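Local structure of lipase (Rhizopus chinensis, 6A0W) at residues M8-P13 and R230-H235; E43-A48 and F288-G293; Y104-G109 and I167-S172; C204-N209 and P237-G242; P246-W251 and V259-S264. The protein is a fungal class 3 lipase that probably hydrolyses ester bonds of triacylglycerols, with an N-terminal polypeptide segment that regulates substrate binding affinity. All coordinates share one frame; numbering follows the deposited sequence.

Contact 1: M8-P13 and R230-H235; sequences MTLDLP and RDIVPH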
# COMPACT_ATOMS: atom_id res chain seq x y z
N MET A 8 10.50 -18.31 -0.87
CA MET A 8 9.25 -18.21 -1.60
C MET A 8 9.53 -18.11 -3.09
O MET A 8 10.39 -17.34 -3.52
CB MET A 8 8.52 -16.94 -1.19
CG MET A 8 8.85 -16.43 0.19
SD MET A 8 7.32 -16.15 1.05
CE MET A 8 7.68 -16.65 2.74
N THR A 9 8.69 -18.75 -3.89
CA THR A 9 8.85 -18.66 -5.33
C THR A 9 8.52 -17.28 -5.91
O THR A 9 7.50 -16.67 -5.55
CB THR A 9 8.00 -19.74 -6.02
OG1 THR A 9 6.63 -19.68 -5.56
CG2 THR A 9 8.60 -21.11 -5.71
N LEU A 10 9.24 -16.92 -6.98
CA LEU A 10 8.93 -15.77 -7.81
C LEU A 10 8.01 -16.16 -8.95
O LEU A 10 7.30 -15.31 -9.51
CB LEU A 10 10.21 -15.18 -8.41
CG LEU A 10 11.18 -14.42 -7.52
CD1 LEU A 10 10.55 -13.10 -7.12
CD2 LEU A 10 11.58 -15.23 -6.31
N ASP A 11 8.24 -17.36 -9.46
CA ASP A 11 7.38 -17.93 -10.47
C ASP A 11 6.65 -19.10 -9.83
O ASP A 11 7.23 -19.84 -9.04
CB ASP A 11 8.18 -18.44 -11.66
CG ASP A 11 8.98 -17.34 -12.33
OD1 ASP A 11 8.36 -16.34 -12.77
OD2 ASP A 11 10.23 -17.46 -12.36
N LEU A 12 5.37 -19.24 -10.16
CA LEU A 12 4.57 -20.28 -9.56
C LEU A 12 4.90 -21.62 -10.22
O LEU A 12 4.76 -21.73 -11.44
CB LEU A 12 3.11 -19.93 -9.77
CG LEU A 12 2.16 -20.70 -8.87
CD1 LEU A 12 2.49 -20.35 -7.42
CD2 LEU A 12 0.70 -20.41 -9.23
N PRO A 13 5.21 -22.67 -9.42
CA PRO A 13 5.25 -24.02 -9.99
C PRO A 13 4.02 -24.38 -10.84
O PRO A 13 3.04 -23.63 -10.90
CB PRO A 13 5.34 -24.93 -8.75
CG PRO A 13 5.96 -24.10 -7.68
CD PRO A 13 5.57 -22.66 -7.99
N ARG A 230 -1.69 -15.06 -4.62
CA ARG A 230 -0.38 -15.57 -4.21
C ARG A 230 0.76 -14.53 -4.32
O ARG A 230 1.93 -14.89 -4.31
CB ARG A 230 0.01 -16.79 -5.08
CG ARG A 230 -0.89 -18.00 -4.96
CD ARG A 230 -0.52 -19.07 -5.98
NE ARG A 230 -1.45 -20.20 -5.97
CZ ARG A 230 -1.44 -21.17 -5.06
NH1 ARG A 230 -0.59 -21.14 -4.05
NH2 ARG A 230 -2.31 -22.17 -5.15
N ASP A 231 0.41 -13.26 -4.44
CA ASP A 231 1.40 -12.16 -4.54
C ASP A 231 2.50 -12.32 -3.52
O ASP A 231 2.24 -12.40 -2.31
CB ASP A 231 0.65 -10.82 -4.38
CG ASP A 231 1.56 -9.61 -4.42
OD1 ASP A 231 2.77 -9.80 -4.66
OD2 ASP A 231 1.03 -8.46 -4.29
N ILE A 232 3.74 -12.45 -4.00
CA ILE A 232 4.89 -12.60 -3.09
C ILE A 232 5.15 -11.40 -2.18
O ILE A 232 5.69 -11.54 -1.09
CB ILE A 232 6.16 -12.92 -3.87
CG1 ILE A 232 7.26 -13.38 -2.94
CG2 ILE A 232 6.61 -11.77 -4.76
CD1 ILE A 232 8.41 -13.99 -3.69
N VAL A 233 4.80 -10.21 -2.64
CA VAL A 233 5.40 -9.03 -2.03
C VAL A 233 5.00 -8.83 -0.54
O VAL A 233 5.80 -8.33 0.28
CB VAL A 233 5.19 -7.74 -2.88
CG1 VAL A 233 5.85 -6.56 -2.18
CG2 VAL A 233 5.85 -7.88 -4.24
N PRO A 234 3.74 -9.17 -0.20
CA PRO A 234 3.37 -9.01 1.20
C PRO A 234 4.03 -10.00 2.15
O PRO A 234 3.76 -9.98 3.36
CB PRO A 234 1.84 -9.21 1.19
CG PRO A 234 1.44 -8.68 -0.17
CD PRO A 234 2.56 -9.08 -1.10
N HIS A 235 4.81 -10.90 1.57
CA HIS A 235 5.52 -11.89 2.34
C HIS A 235 7.01 -11.61 2.42
O HIS A 235 7.76 -12.49 2.84
CB HIS A 235 5.27 -13.29 1.73
CG HIS A 235 3.82 -13.62 1.62
ND1 HIS A 235 3.04 -13.85 2.74
CD2 HIS A 235 2.96 -13.48 0.59
CE1 HIS A 235 1.78 -13.97 2.37
NE2 HIS A 235 1.69 -13.72 1.07
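Ile-232 sets its CD1 methyl against Met-8, Thr-9 and Leu-10, overlapping backbone and side chains at once. Its CD1 lies 3.4 Å from Thr-9 O and 3.9 Å from Met-8 CB, and Leu-10 CD1 approaches the same methyl at 4.1 Å. With CG1 anti to the backbone N (chi1 -167°) and chi2 also near trans, the isoleucine is fully stretched, which carries CD1 to that depth. Met-8 bends the other way along the contact: its SD sits 3.6 Å from His-235 CB. It is 5.3 Å from the centroid of the His-235 ring, an oblique sulfur-aromatic approach. At the far end Leu-12 straddles the Arg-230 methylene, CD1 at 3.6 Å and CD2 at 3.7 Å from Arg-230 CD, the two side chains crossing at about a right angle. The guanidinium continues past this point to the backbone oxygens of Pro-17 and Phe-278, leaving its aliphatic part for the leucine. Within 230-235, Asp-231 OD1 accepts from Val-233 N at 2.9 Å, closing an Asx turn, while OD2 receives His-284 ND1 and Tyr-287 OH. This is the geometry of a probable Ser-His-Asp triad, with Ser-172 as its nucleophile. The N-terminal stretch thus packs mainly through apolar side chains on the loop that carries the probable acid of an alpha/beta-hydrolase active site.

Contact 2: E43-A48 and F288-G293; sequences ELTNYA and FGINEG. With SO4 (sulfate ion), chain C.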
# COMPACT_ATOMS: atom_id res chain seq x y z
N GLU A 43 -14.91 -0.39 -2.29
CA GLU A 43 -14.11 0.69 -1.75
C GLU A 43 -12.62 0.34 -1.86
O GLU A 43 -11.81 1.18 -2.25
CB GLU A 43 -14.55 0.96 -0.31
CG GLU A 43 -13.49 1.66 0.51
CD GLU A 43 -13.95 1.89 1.92
OE1 GLU A 43 -13.67 1.04 2.79
OE2 GLU A 43 -14.58 2.94 2.12
N LEU A 44 -12.28 -0.93 -1.61
CA LEU A 44 -10.89 -1.35 -1.77
C LEU A 44 -10.48 -1.22 -3.23
O LEU A 44 -9.37 -0.78 -3.55
CB LEU A 44 -10.69 -2.79 -1.31
CG LEU A 44 -11.07 -3.02 0.14
CD1 LEU A 44 -11.17 -4.53 0.37
CD2 LEU A 44 -10.03 -2.38 1.07
N THR A 45 -11.42 -1.52 -4.12
CA THR A 45 -11.15 -1.49 -5.54
C THR A 45 -10.86 -0.05 -5.94
O THR A 45 -10.00 0.20 -6.80
CB THR A 45 -12.37 -2.04 -6.36
OG1 THR A 45 -12.53 -3.43 -6.06
CG2 THR A 45 -12.15 -1.91 -7.83
N ASN A 46 -11.65 0.87 -5.41
CA ASN A 46 -11.56 2.26 -5.87
C ASN A 46 -10.18 2.90 -5.51
O ASN A 46 -9.52 3.52 -6.34
CB ASN A 46 -12.76 3.05 -5.35
CG ASN A 46 -14.04 2.83 -6.21
OD1 ASN A 46 -14.71 3.78 -6.58
ND2 ASN A 46 -14.34 1.57 -6.60
N TYR A 47 -9.71 2.61 -4.30
CA TYR A 47 -8.40 3.05 -3.84
C TYR A 47 -7.24 2.26 -4.44
O TYR A 47 -6.15 2.83 -4.62
CB TYR A 47 -8.38 3.03 -2.30
CG TYR A 47 -9.43 3.96 -1.68
CD1 TYR A 47 -9.74 5.18 -2.28
CD2 TYR A 47 -10.08 3.64 -0.50
CE1 TYR A 47 -10.68 6.04 -1.74
CE2 TYR A 47 -11.01 4.50 0.06
CZ TYR A 47 -11.26 5.71 -0.53
OH TYR A 47 -12.24 6.52 -0.06
N ALA A 48 -7.47 1.01 -4.83
CA ALA A 48 -6.53 0.28 -5.67
C ALA A 48 -6.37 0.92 -7.04
O ALA A 48 -5.27 0.96 -7.62
CB ALA A 48 -6.92 -1.18 -5.82
N PHE A 288 -8.04 -6.64 -8.36
CA PHE A 288 -9.45 -6.43 -8.73
C PHE A 288 -9.61 -6.19 -10.22
O PHE A 288 -10.29 -5.26 -10.63
CB PHE A 288 -10.04 -5.22 -7.97
CG PHE A 288 -9.97 -5.35 -6.48
CD1 PHE A 288 -10.77 -6.26 -5.80
CD2 PHE A 288 -9.14 -4.50 -5.73
CE1 PHE A 288 -10.76 -6.34 -4.42
CE2 PHE A 288 -9.13 -4.59 -4.35
CZ PHE A 288 -9.96 -5.49 -3.68
N GLY A 289 -8.82 -6.91 -11.01
CA GLY A 289 -8.73 -6.68 -12.47
C GLY A 289 -7.98 -5.44 -12.90
O GLY A 289 -7.92 -5.15 -14.07
N ILE A 290 -7.49 -4.63 -11.96
CA ILE A 290 -6.73 -3.40 -12.31
C ILE A 290 -5.23 -3.69 -12.40
O ILE A 290 -4.64 -4.22 -11.47
CB ILE A 290 -6.92 -2.30 -11.24
CG1 ILE A 290 -8.39 -1.93 -11.12
CG2 ILE A 290 -6.11 -1.05 -11.56
CD1 ILE A 290 -8.74 -1.28 -9.78
N ASN A 291 -4.63 -3.36 -13.53
CA ASN A 291 -3.19 -3.51 -13.71
C ASN A 291 -2.44 -2.51 -12.82
O ASN A 291 -2.71 -1.30 -12.84
CB ASN A 291 -2.77 -3.22 -15.15
CG ASN A 291 -1.25 -3.15 -15.27
OD1 ASN A 291 -0.70 -2.05 -15.36
ND2 ASN A 291 -0.57 -4.29 -15.05
N GLU A 292 -1.56 -3.07 -12.01
CA GLU A 292 -0.73 -2.32 -11.08
C GLU A 292 0.73 -2.46 -11.53
O GLU A 292 1.40 -3.48 -11.26
CB GLU A 292 -0.88 -2.83 -9.64
CG GLU A 292 -2.31 -2.85 -9.12
CD GLU A 292 -2.77 -1.51 -8.58
OE1 GLU A 292 -1.98 -0.55 -8.59
OE2 GLU A 292 -3.96 -1.40 -8.15
N GLY A 293 1.24 -1.37 -12.10
CA GLY A 293 2.64 -1.31 -12.40
C GLY A 293 2.91 -0.79 -13.80
O GLY A 293 4.02 -0.32 -14.06
S SO4 C . -8.30 -10.17 -9.77
O1 SO4 C . -7.52 -9.37 -10.70
O2 SO4 C . -7.83 -11.57 -9.86
O3 SO4 C . -9.73 -10.10 -10.12
O4 SO4 C . -8.10 -9.64 -8.40
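Close to the probable catalytic centre, the turn and strand from Phe-288 to Glu-292 pack against one side of helix 38-53, with the Phe-288 ring meeting Leu-44, Thr-45 and Ala-48. Thr-45 OG1 sits over one face of the ring, offset toward the rim and 3.2 Å from Phe-288 CG. Its hydroxyl is already bonded to Ile-41 O, a carbonyl that can only accept, which argues against an O-H to ring bond. Ala-48 CB lies at the ring edge, near its plane, 4.0 Å from Phe-288 CD2, whereas Leu-44 CB approaches Phe-288 CZ obliquely at 3.7 Å. Beyond the ring, Ile-290 CD1 reaches the helix backbone, 3.6 Å from Thr-45 O. The backbone angles of Phe-288 (phi 58°) and Gly-289 (phi 74°) are left-handed, as in a type I' turn joining strands 286-287 and 290-291. The turn also offers two N-H groups to a sulfate, probably from the crystallisation liquor: Phe-288 N to O4 at 3.0 Å and Gly-289 N to O1 at 2.8 Å, with His-228 as a further donor. Deeper in, Glu-292 bends at chi2 and brings OE2 to 2.8 Å from Ala-48 O. Two oxygens this close in a buried place would suggest that the carboxyl group holds a proton, which would relieve the repulsion between two oxygen acceptors.

Contact 3: Y104-G109 and I167-S172; sequences YVTFRG and IVTGHS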
# COMPACT_ATOMS: atom_id res chain seq x y z
N TYR A 104 -6.32 12.98 -1.73
CA TYR A 104 -5.58 11.72 -1.93
C TYR A 104 -4.08 11.98 -1.91
O TYR A 104 -3.63 12.92 -2.51
CB TYR A 104 -5.91 11.11 -3.29
CG TYR A 104 -7.32 10.65 -3.50
CD1 TYR A 104 -8.28 11.50 -4.02
CD2 TYR A 104 -7.70 9.35 -3.23
CE1 TYR A 104 -9.57 11.07 -4.24
CE2 TYR A 104 -8.98 8.91 -3.44
CZ TYR A 104 -9.92 9.77 -3.96
OH TYR A 104 -11.19 9.33 -4.16
N VAL A 105 -3.37 11.16 -1.19
CA VAL A 105 -1.89 11.17 -1.18
C VAL A 105 -1.52 9.81 -1.76
O VAL A 105 -1.82 8.84 -1.13
CB VAL A 105 -1.32 11.37 0.24
CG1 VAL A 105 0.19 11.41 0.20
CG2 VAL A 105 -1.86 12.63 0.88
N THR A 106 -0.91 9.77 -2.92
CA THR A 106 -0.62 8.48 -3.58
C THR A 106 0.87 8.32 -3.85
O THR A 106 1.47 9.27 -4.29
CB THR A 106 -1.42 8.38 -4.89
OG1 THR A 106 -2.80 8.62 -4.64
CG2 THR A 106 -1.25 7.05 -5.58
N PHE A 107 1.41 7.13 -3.64
CA PHE A 107 2.85 6.88 -3.89
C PHE A 107 3.08 5.60 -4.69
O PHE A 107 2.25 4.72 -4.75
CB PHE A 107 3.61 6.67 -2.58
CG PHE A 107 3.53 7.78 -1.57
CD1 PHE A 107 2.51 7.82 -0.64
CD2 PHE A 107 4.47 8.78 -1.55
CE1 PHE A 107 2.44 8.83 0.30
CE2 PHE A 107 4.40 9.80 -0.62
CZ PHE A 107 3.39 9.81 0.31
N ARG A 108 4.31 5.64 -5.60
CA ARG A 108 4.85 4.31 -5.95
C ARG A 108 6.35 4.30 -5.67
O ARG A 108 6.96 5.36 -5.71
CB ARG A 108 4.58 3.97 -7.42
CG ARG A 108 5.29 4.89 -8.41
CD ARG A 108 4.98 4.58 -9.86
NE ARG A 108 5.70 5.47 -10.77
CZ ARG A 108 6.92 5.23 -11.24
NH1 ARG A 108 7.56 4.12 -10.88
NH2 ARG A 108 7.50 6.09 -12.06
N GLY A 109 6.87 3.19 -5.85
CA GLY A 109 8.32 2.99 -5.93
C GLY A 109 8.66 2.55 -7.34
O GLY A 109 7.91 2.88 -8.25
N ILE A 167 -7.03 10.23 2.28
CA ILE A 167 -6.80 8.84 1.95
C ILE A 167 -5.37 8.72 1.44
O ILE A 167 -4.98 9.40 0.50
CB ILE A 167 -7.72 8.39 0.78
CG1 ILE A 167 -9.21 8.42 1.16
CG2 ILE A 167 -7.32 7.02 0.27
CD1 ILE A 167 -9.68 7.34 2.12
N VAL A 168 -4.56 7.87 2.07
CA VAL A 168 -3.21 7.67 1.60
C VAL A 168 -3.14 6.26 0.98
O VAL A 168 -3.49 5.29 1.64
CB VAL A 168 -2.17 7.73 2.74
CG1 VAL A 168 -0.78 7.76 2.16
CG2 VAL A 168 -2.40 8.93 3.67
N THR A 169 -2.74 6.16 -0.29
CA THR A 169 -2.80 4.87 -0.99
C THR A 169 -1.54 4.58 -1.81
O THR A 169 -0.83 5.49 -2.22
CB THR A 169 -4.10 4.74 -1.86
OG1 THR A 169 -4.20 3.41 -2.37
CG2 THR A 169 -4.08 5.70 -3.04
N GLY A 170 -1.16 3.31 -1.86
CA GLY A 170 -0.08 2.87 -2.73
C GLY A 170 -0.09 1.38 -2.97
O GLY A 170 -0.58 0.62 -2.13
N HIS A 171 0.52 1.00 -4.10
CA HIS A 171 0.81 -0.39 -4.48
C HIS A 171 2.25 -0.67 -4.15
O HIS A 171 3.10 0.23 -4.25
CB HIS A 171 0.52 -0.57 -5.98
CG HIS A 171 0.97 -1.88 -6.55
ND1 HIS A 171 1.96 -1.97 -7.49
CD2 HIS A 171 0.49 -3.14 -6.38
CE1 HIS A 171 2.10 -3.23 -7.86
NE2 HIS A 171 1.27 -3.97 -7.13
N SER A 172 2.56 -1.88 -3.72
CA SER A 172 3.94 -2.33 -3.73
C SER A 172 4.78 -1.42 -2.82
O SER A 172 4.33 -1.07 -1.73
CB SER A 172 4.49 -2.34 -5.16
OG SER A 172 5.74 -3.04 -5.27
O HOH W 1 0.90 2.96 -6.30
O HOH W 2 5.60 0.81 -6.16
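Tyr-104 starts the pairing beside Ile-167, the side chains running the same way with Tyr-104 CD2 4.1 Å from Ile-167 CB. Val-105 then uses both its N-H and its C=O: its N donates to Ile-167 O at 2.9 Å and its O accepts from Thr-169 N at 3.0 Å. Its side chain is on the other face of the sheet, with Val-168. Thr-106 returns to the Tyr-104 face and lies alongside Thr-169, where Thr-106 OG1 is 3.6 Å from Thr-169 CG2. That hydroxyl is buried with no polar partner in the model, while Thr-169 OG1 is bonded to Tyr-200 O and Tyr-47 O. Phe-107 N gives the last direct bond, to Thr-169 O at 3.1 Å, and at the edge of its ring Phe-107 CE1 meets Val-168 CG1 at 3.9 Å. Gly-170, which has no side chain, brings its CA to 3.6 Å from Phe-107 O. From here the strands part and water takes over: one molecule bonds Phe-107 O (2.7 Å) and His-171 N, another joins Gly-109 N to His-171 O. The segment axes run parallel within 18°. Past the strand, Ser-172 takes positive phi (61°) just before helix 173-188, and its OG bonds His-284 NE2. A parallel strand pair ending in such a strained strand-to-helix turn is typical of the alpha/beta-hydrolase core and its GxSxG nucleophile elbow, here probably centred on Ser-172.

Contact 4: C204-N209 and P237-G242; sequences CPRVGN and PPQAFG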
# COMPACT_ATOMS: atom_id res chain seq x y z
N CYS A 204 1.43 -4.51 -0.40
CA CYS A 204 2.39 -3.87 0.51
C CYS A 204 3.36 -4.87 1.14
O CYS A 204 2.95 -5.89 1.72
CB CYS A 204 1.65 -3.12 1.61
SG CYS A 204 2.72 -1.95 2.51
N PRO A 205 4.67 -4.63 1.00
CA PRO A 205 5.62 -5.44 1.79
C PRO A 205 5.54 -5.14 3.29
O PRO A 205 4.89 -4.17 3.72
CB PRO A 205 6.99 -4.98 1.27
CG PRO A 205 6.74 -3.56 0.90
CD PRO A 205 5.36 -3.54 0.29
N ARG A 206 6.16 -6.00 4.08
CA ARG A 206 6.39 -5.67 5.48
C ARG A 206 7.30 -4.43 5.52
O ARG A 206 8.16 -4.25 4.64
CB ARG A 206 7.00 -6.83 6.26
CG ARG A 206 6.05 -8.03 6.39
CD ARG A 206 6.54 -9.07 7.37
NE ARG A 206 5.67 -10.22 7.37
CZ ARG A 206 5.79 -11.28 6.58
NH1 ARG A 206 6.80 -11.39 5.75
NH2 ARG A 206 4.93 -12.29 6.66
N VAL A 207 6.99 -3.55 6.47
CA VAL A 207 7.63 -2.26 6.56
C VAL A 207 8.53 -2.07 7.79
O VAL A 207 9.60 -1.44 7.68
CB VAL A 207 6.59 -1.15 6.53
CG1 VAL A 207 7.24 0.19 6.79
CG2 VAL A 207 5.86 -1.17 5.19
N GLY A 208 8.13 -2.60 8.94
CA GLY A 208 8.92 -2.46 10.16
C GLY A 208 8.88 -3.66 11.07
O GLY A 208 8.25 -4.65 10.74
N ASN A 209 9.45 -3.51 12.27
CA ASN A 209 9.51 -4.59 13.27
C ASN A 209 8.27 -4.70 14.16
O ASN A 209 7.29 -3.95 13.98
CB ASN A 209 10.78 -4.48 14.14
CG ASN A 209 10.75 -3.31 15.12
OD1 ASN A 209 10.00 -2.33 14.96
ND2 ASN A 209 11.65 -3.36 16.08
N PRO A 237 9.86 -8.19 3.56
CA PRO A 237 10.93 -9.05 4.05
C PRO A 237 10.41 -10.09 5.03
O PRO A 237 9.32 -9.95 5.55
CB PRO A 237 11.82 -8.08 4.83
CG PRO A 237 11.55 -6.74 4.27
CD PRO A 237 10.16 -6.76 3.72
N PRO A 238 11.27 -11.01 5.45
CA PRO A 238 10.77 -12.14 6.24
C PRO A 238 10.45 -11.77 7.68
O PRO A 238 11.17 -11.00 8.31
CB PRO A 238 11.95 -13.12 6.20
CG PRO A 238 12.75 -12.71 4.99
CD PRO A 238 12.66 -11.21 5.03
N GLN A 239 9.37 -12.33 8.21
CA GLN A 239 9.16 -12.30 9.66
C GLN A 239 10.40 -12.72 10.47
O GLN A 239 10.70 -12.12 11.49
CB GLN A 239 8.00 -13.22 10.03
CG GLN A 239 6.77 -12.51 10.53
CD GLN A 239 5.72 -13.51 10.97
OE1 GLN A 239 5.25 -14.30 10.16
NE2 GLN A 239 5.48 -13.57 12.25
N ALA A 240 11.10 -13.76 10.03
CA ALA A 240 12.27 -14.27 10.78
C ALA A 240 13.37 -13.22 10.96
O ALA A 240 14.13 -13.29 11.90
CB ALA A 240 12.83 -15.52 10.12
N PHE A 241 13.35 -12.17 10.16
CA PHE A 241 14.28 -11.07 10.35
C PHE A 241 13.76 -10.02 11.35
O PHE A 241 14.48 -9.09 11.71
CB PHE A 241 14.55 -10.43 9.01
CG PHE A 241 15.84 -9.70 8.93
CD1 PHE A 241 15.90 -8.32 9.24
CD2 PHE A 241 16.99 -10.34 8.49
CE1 PHE A 241 17.09 -7.60 9.16
CE2 PHE A 241 18.19 -9.64 8.42
CZ PHE A 241 18.24 -8.27 8.75
N GLY A 242 12.52 -10.17 11.83
CA GLY A 242 11.95 -9.22 12.80
C GLY A 242 10.77 -8.37 12.31
O GLY A 242 10.18 -7.60 13.07
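A loop-to-loop contact, carried by Arg-206 against Pro-237 and Gln-239, joins the chain just after strand 197-202 to the connection between strands 223-228 and 248-252. The arginine is extended from CG to NE and passes alongside Pro-237, so that NH1 donates to Pro-237 O at 2.9 Å (N-H...O angle 155°). The oxygen lies near the guanidinium plane, although the donor is tilted 34° from the carbonyl plane. Over one face of the guanidinium stands Gln-239 CG, 3.9 Å above the plane, with the amide turned 36° from it. NE is paired with Glu-267 in a salt bridge, so at least two sides of the cation are held. Pro-237 follows a cis peptide bond, and its CD abuts Arg-206 O at 3.3 Å; that buried carbonyl has no polar partner in the model. Further along, Asn-209 CA makes a C-H...O contact with Gly-242 O at 3.1 Å. Asn-209 OD1 accepts from Lys-134 N and from Phe-212 N, the latter capping helix 210-218, while Val-207 faces helix 173-188, placing the contact at the ends of the central strands and beside both helices.

Contact 5: P246-W251 and V259-S264; sequences PGVESW and VQICTS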
# COMPACT_ATOMS: atom_id res chain seq x y z
N PRO A 246 1.27 -4.84 10.73
CA PRO A 246 0.02 -4.38 11.28
C PRO A 246 -1.04 -4.23 10.21
O PRO A 246 -0.78 -4.50 9.05
CB PRO A 246 0.41 -3.01 11.82
CG PRO A 246 1.39 -2.53 10.81
CD PRO A 246 2.13 -3.72 10.32
N GLY A 247 -2.20 -3.74 10.57
CA GLY A 247 -3.27 -3.54 9.62
C GLY A 247 -4.13 -4.79 9.44
O GLY A 247 -3.88 -5.86 10.01
N VAL A 248 -5.22 -4.58 8.74
CA VAL A 248 -6.21 -5.59 8.49
C VAL A 248 -6.08 -6.10 7.03
O VAL A 248 -6.20 -5.33 6.06
CB VAL A 248 -7.60 -4.97 8.71
CG1 VAL A 248 -8.70 -5.95 8.28
CG2 VAL A 248 -7.75 -4.52 10.18
N GLU A 249 -5.75 -7.38 6.90
CA GLU A 249 -5.58 -8.01 5.58
C GLU A 249 -6.93 -8.33 4.90
O GLU A 249 -7.78 -8.99 5.52
CB GLU A 249 -4.78 -9.31 5.77
CG GLU A 249 -4.44 -9.98 4.44
CD GLU A 249 -3.61 -11.24 4.56
OE1 GLU A 249 -3.09 -11.56 5.66
OE2 GLU A 249 -3.40 -11.83 3.47
N SER A 250 -7.13 -7.81 3.69
CA SER A 250 -8.21 -8.21 2.82
C SER A 250 -7.62 -9.01 1.65
O SER A 250 -6.78 -8.49 0.90
CB SER A 250 -8.98 -6.99 2.32
OG SER A 250 -8.13 -5.92 1.93
N TRP A 251 -7.90 -10.31 1.62
CA TRP A 251 -7.22 -11.26 0.72
C TRP A 251 -8.15 -11.66 -0.42
O TRP A 251 -9.18 -12.27 -0.18
CB TRP A 251 -6.80 -12.50 1.49
CG TRP A 251 -6.05 -13.50 0.69
CD1 TRP A 251 -5.24 -13.26 -0.37
CD2 TRP A 251 -6.01 -14.91 0.92
NE1 TRP A 251 -4.62 -14.42 -0.76
CE2 TRP A 251 -5.08 -15.45 0.02
CE3 TRP A 251 -6.64 -15.75 1.82
CZ2 TRP A 251 -4.83 -16.81 -0.06
CZ3 TRP A 251 -6.33 -17.09 1.80
CH2 TRP A 251 -5.43 -17.61 0.87
N VAL A 259 -13.46 -12.38 -1.56
CA VAL A 259 -12.44 -11.59 -0.87
C VAL A 259 -12.60 -11.76 0.63
O VAL A 259 -13.65 -11.47 1.17
CB VAL A 259 -12.59 -10.10 -1.21
CG1 VAL A 259 -11.44 -9.30 -0.59
CG2 VAL A 259 -12.61 -9.89 -2.73
N GLN A 260 -11.60 -12.31 1.30
CA GLN A 260 -11.73 -12.63 2.72
C GLN A 260 -10.99 -11.59 3.58
O GLN A 260 -9.82 -11.27 3.32
CB GLN A 260 -11.15 -14.01 3.02
CG GLN A 260 -11.95 -15.15 2.40
CD GLN A 260 -13.44 -15.12 2.80
OE1 GLN A 260 -13.76 -14.99 3.98
NE2 GLN A 260 -14.33 -15.15 1.83
N ILE A 261 -11.65 -11.12 4.64
CA ILE A 261 -11.06 -10.23 5.62
C ILE A 261 -10.64 -10.96 6.89
O ILE A 261 -11.45 -11.53 7.63
CB ILE A 261 -11.98 -9.04 5.93
CG1 ILE A 261 -12.36 -8.36 4.64
CG2 ILE A 261 -11.34 -8.05 6.92
CD1 ILE A 261 -13.27 -7.15 4.81
N CYS A 262 -9.34 -10.96 7.15
CA CYS A 262 -8.85 -11.37 8.44
C CYS A 262 -8.84 -10.13 9.33
O CYS A 262 -7.95 -9.29 9.21
CB CYS A 262 -7.46 -12.02 8.33
SG CYS A 262 -7.45 -13.69 7.60
N THR A 263 -9.83 -10.03 10.22
CA THR A 263 -10.16 -8.79 10.90
C THR A 263 -9.13 -8.39 11.98
O THR A 263 -9.17 -7.29 12.48
CB THR A 263 -11.52 -8.88 11.62
OG1 THR A 263 -11.51 -10.05 12.45
CG2 THR A 263 -12.65 -8.93 10.61
N SER A 264 -8.29 -9.31 12.39
CA SER A 264 -7.24 -9.01 13.35
C SER A 264 -6.26 -7.96 12.80
O SER A 264 -6.01 -7.93 11.60
CB SER A 264 -6.50 -10.32 13.67
OG SER A 264 -5.20 -10.12 14.24
O HOH W 3 -5.18 -9.18 9.20
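From CB, Val-248 carries two methyls that both meet segment 259-264. With CG1 anti to the backbone N (chi1 172°), that methyl reaches Cys-262 O at 3.5 Å and Ile-261 CG2 at 3.6 Å, crossing the isoleucine obliquely. CG2, the other tip, lies 3.9 Å from Thr-263 O. The backbone pairing is antiparallel. Trp-251 and Gln-260 form a hydrogen-bonded pair, with Trp-251 N to Gln-260 O at 2.7 Å and an N-H...O angle of 180°, and Gln-260 N back to Trp-251 O at 2.8 Å. Ser-250 and Ile-261 follow as a non-hydrogen-bonded pair, Ser-250 CB facing Ile-261 CG1. One step on, Cys-262 N reaches Glu-249 O at 3.0 Å, but the return path runs through a water that accepts from Glu-249 N and donates to Cys-262 O. Beyond it Gly-247 O and Ser-264 O stand 3.4 Å apart, two acceptors that cannot bond each other, and the hairpin arms separate. Trp-251, Gln-260, Glu-249 and Cys-262 share one face, where the disulfide from Cys-262 to Cys-271 ties the strand to a following loop and Trp-251 NE1 bonds Lys-229 O. Both arms belong to the mixed central sheet: strand 248-252 continues in parallel with strand 223-228, and strand 258-262 carries the edge strand 33-35 on its other side, while Pro-246 leans on helix 210-218.

Contacts 3 and 5 both lie in the central sheet, yet contact 3 pairs parallel strands near the middle of the chain and contact 5 an antiparallel hairpin toward one edge; water mediates in each where the strands part. Contact 2 is also buried but joins helix to turn, through ring packing and a close oxygen pair. Its Tyr-47 O bonds Thr-169 OG1 of contact 3, and Leu-44 packs on Ser-250 of contact 5. Contacts 1 and 4, farther out and only partly buried, are made largely by loops, with the short strand 8-9 in the first: mainly apolar there, a charged guanidinium in the second. They touch through His-235 O and Arg-206 NH1, a probable hydrogen bond.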